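Local coordinates for protein peptide chain release factor subunit 1 (Aeropyrum pernix, PDB 3AGK) that probably directs the termination of protein synthesis in archaea by responding to the stop codons UAA, UAG and UGA on the ribosome, at residues I147-Q152 / A225-A230. Numbering follows the deposited sequence.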
ATOM      1  N   ILE A 147     -17.793   6.217  -3.191  1.00 41.99           N
ATOM      2  CA  ILE A 147     -18.590   7.413  -3.469  1.00 43.07           C
ATOM      3  C   ILE A 147     -19.644   7.056  -4.513  1.00 41.20           C
ATOM      4  O   ILE A 147     -19.313   6.556  -5.591  1.00 40.89           O
ATOM      5  CB  ILE A 147     -17.717   8.581  -3.988  1.00 46.57           C
ATOM      6  CG1 ILE A 147     -16.571   8.872  -3.011  1.00 47.03           C
ATOM      7  CG2 ILE A 147     -18.560   9.838  -4.190  1.00 38.81           C
ATOM      8  CD1 ILE A 147     -15.575   9.844  -3.568  1.00 55.01           C
ATOM      9  N   VAL A 148     -20.908   7.280  -4.181  1.00 38.27           N
ATOM     10  CA  VAL A 148     -21.990   6.834  -5.045  1.00 46.84           C
ATOM     11  C   VAL A 148     -22.880   7.983  -5.460  1.00 44.39           C
ATOM     12  O   VAL A 148     -23.289   8.801  -4.631  1.00 43.00           O
ATOM     13  CB  VAL A 148     -22.931   5.815  -4.365  1.00 50.25           C
ATOM     14  CG1 VAL A 148     -23.791   5.134  -5.438  1.00 49.78           C
ATOM     15  CG2 VAL A 148     -22.161   4.791  -3.574  1.00 49.81           C
ATOM     16  N   GLU A 149     -23.181   8.018  -6.748  1.00 42.28           N
ATOM     17  CA  GLU A 149     -24.228   8.860  -7.289  1.00 47.07           C
ATOM     18  C   GLU A 149     -25.075   7.964  -8.173  1.00 46.52           C
ATOM     19  O   GLU A 149     -24.643   6.878  -8.563  1.00 46.65           O
ATOM     20  CB  GLU A 149     -23.643   9.979  -8.145  1.00 55.04           C
ATOM     21  CG  GLU A 149     -23.133  11.152  -7.359  1.00 64.90           C
ATOM     22  CD  GLU A 149     -22.664  12.282  -8.254  1.00 66.24           C
ATOM     23  OE1 GLU A 149     -23.520  13.074  -8.713  1.00 62.90           O
ATOM     24  OE2 GLU A 149     -21.442  12.382  -8.489  1.00 63.50           O
ATOM     25  N   ARG A 150     -26.273   8.424  -8.497  1.00 46.28           N
ATOM     26  CA  ARG A 150     -27.191   7.659  -9.344  1.00 47.29           C
ATOM     27  C   ARG A 150     -26.529   7.205 -10.643  1.00 54.36           C
ATOM     28  O   ARG A 150     -26.837   6.128 -11.161  1.00 52.27           O
ATOM     29  CB  ARG A 150     -28.407   8.516  -9.687  1.00 52.92           C
ATOM     30  CG  ARG A 150     -28.104   9.556 -10.757  1.00 65.52           C
ATOM     31  CD  ARG A 150     -29.063  10.734 -10.713  1.00 75.48           C
ATOM     32  NE  ARG A 150     -30.388  10.387 -11.214  1.00 82.15           N
ATOM     33  CZ  ARG A 150     -31.000  11.019 -12.214  1.00 86.38           C
ATOM     34  NH1 ARG A 150     -30.413  12.037 -12.828  1.00 90.45           N
ATOM     35  NH2 ARG A 150     -32.204  10.629 -12.599  1.00 81.17           N
ATOM     36  N   ASP A 151     -25.624   8.021 -11.179  1.00 57.41           N
ATOM     37  CA  ASP A 151     -25.045   7.725 -12.493  1.00 52.48           C
ATOM     38  C   ASP A 151     -23.516   7.808 -12.529  1.00 45.38           C
ATOM     39  O   ASP A 151     -22.920   7.919 -13.610  1.00 48.90           O
ATOM     40  CB  ASP A 151     -25.624   8.682 -13.540  1.00 54.63           C
ATOM     41  CG  ASP A 151     -25.133  10.096 -13.345  1.00 56.73           C
ATOM     42  OD1 ASP A 151     -24.598  10.380 -12.254  1.00 53.38           O
ATOM     43  OD2 ASP A 151     -25.270  10.917 -14.264  1.00 60.37           O
ATOM     44  N   GLN A 152     -22.877   7.753 -11.359  1.00 43.72           N
ATOM     45  CA  GLN A 152     -21.420   7.880 -11.286  1.00 47.50           C
ATOM     46  C   GLN A 152     -20.879   7.439  -9.920  1.00 43.16           C
ATOM     47  O   GLN A 152     -21.529   7.630  -8.898  1.00 40.62           O
ATOM     48  CB  GLN A 152     -21.038   9.328 -11.555  1.00 52.07           C
ATOM     49  CG  GLN A 152     -19.568   9.601 -11.708  1.00 59.09           C
ATOM     50  CD  GLN A 152     -19.305  11.082 -11.930  1.00 67.37           C
ATOM     51  OE1 GLN A 152     -18.163  11.503 -12.070  1.00 73.63           O
ATOM     52  NE2 GLN A 152     -20.368  11.880 -11.951  1.00 64.96           N
ATOM     53  N   ALA A 225     -19.943   7.240   0.778  1.00 33.48           N
ATOM     54  CA  ALA A 225     -20.188   8.682   0.716  1.00 40.73           C
ATOM     55  C   ALA A 225     -20.852   9.053  -0.602  1.00 40.51           C
ATOM     56  O   ALA A 225     -20.979   8.230  -1.492  1.00 43.14           O
ATOM     57  CB  ALA A 225     -18.888   9.447   0.853  1.00 31.58           C
ATOM     58  N   GLY A 226     -21.239  10.311  -0.724  1.00 34.23           N
ATOM     59  CA  GLY A 226     -21.801  10.794  -1.966  1.00 32.76           C
ATOM     60  C   GLY A 226     -22.745  11.945  -1.702  1.00 36.88           C
ATOM     61  O   GLY A 226     -23.103  12.221  -0.549  1.00 39.85           O
ATOM     62  N   PRO A 227     -23.153  12.635  -2.764  1.00 36.24           N
ATOM     63  CA  PRO A 227     -24.143  13.699  -2.571  1.00 44.08           C
ATOM     64  C   PRO A 227     -25.566  13.142  -2.588  1.00 47.72           C
ATOM     65  O   PRO A 227     -25.839  12.137  -3.253  1.00 46.62           O
ATOM     66  CB  PRO A 227     -23.899  14.602  -3.775  1.00 49.13           C
ATOM     67  CG  PRO A 227     -23.421  13.659  -4.846  1.00 48.65           C
ATOM     68  CD  PRO A 227     -22.620  12.597  -4.139  1.00 41.71           C
ATOM     69  N   GLY A 228     -26.458  13.775  -1.841  1.00 51.22           N
ATOM     70  CA  GLY A 228     -27.863  13.414  -1.870  1.00 50.99           C
ATOM     71  C   GLY A 228     -28.152  12.008  -1.397  1.00 55.09           C
ATOM     72  O   GLY A 228     -27.402  11.433  -0.596  1.00 52.16           O
ATOM     73  N   LEU A 229     -29.235  11.439  -1.916  1.00 48.87           N
ATOM     74  CA  LEU A 229     -29.809  10.227  -1.339  1.00 46.39           C
ATOM     75  C   LEU A 229     -29.256   8.916  -1.904  1.00 42.38           C
ATOM     76  O   LEU A 229     -29.487   7.848  -1.341  1.00 47.33           O
ATOM     77  CB  LEU A 229     -31.321  10.265  -1.511  1.00 50.66           C
ATOM     78  CG  LEU A 229     -32.167   9.723  -0.368  1.00 61.86           C
ATOM     79  CD1 LEU A 229     -31.790  10.348   0.969  1.00 60.43           C
ATOM     80  CD2 LEU A 229     -33.622   9.976  -0.691  1.00 71.21           C
ATOM     81  N   ALA A 230     -28.525   8.987  -3.005  1.00 42.56           N
ATOM     82  CA  ALA A 230     -28.145   7.753  -3.700  1.00 47.83           C
ATOM     83  C   ALA A 230     -27.402   6.737  -2.815  1.00 45.72           C
ATOM     84  O   ALA A 230     -27.631   5.518  -2.922  1.00 43.75           O
ATOM     85  CB  ALA A 230     -27.355   8.060  -4.958  1.00 39.77           C
TER
HETATM   86  O   HOH W   1     -25.030   9.698  -2.672  1.00 44.96           O
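In the middle domain of this release factor, strands 142-149 and 219-226 run parallel. Ile-147 and Ala-225 are the bridge pair, their side chains on one face of the sheet, under helix 259-269. Val-148 N gives its hydrogen to Ala-225 O (2.9 Å, N-H...O angle 158°), a bond lying in the carbonyl plane, and the same oxygen receives a CA-H...O contact from Ile-147. Val-148 O, one residue on from Ile-147 along its own strand, is linked to Pro-227 O by a water that donates to both. Glu-149 crosses Pro-227 at about a right angle: its CG, anti to the carbonyl carbon (chi1 -81°), comes 3.6 Å from Pro-227 CG and equally near CD. The extended chain carries the carboxylate onward, so that OE2 reaches Gln-258 NE2. Ala-230 points its CB at the first peptide bond of the type I turn 149-152, 3.7 Å from Arg-150 N, while Phe-199 of helix 188-215 packs on both Ala-230 and Val-148. An alanine in place of Glu-149 would probably loosen Pro-227 by removing the CG methylene packed on its ring, and with it the carboxylate bonded to Gln-258. Gly-226 has backbone angles that require glycine, and a CB there would clash with Val-148 O. The water thus supplies hydrogens to two carbonyls that no N-H meets across these segments, while Glu-149 packs chiefly carbon on the proline.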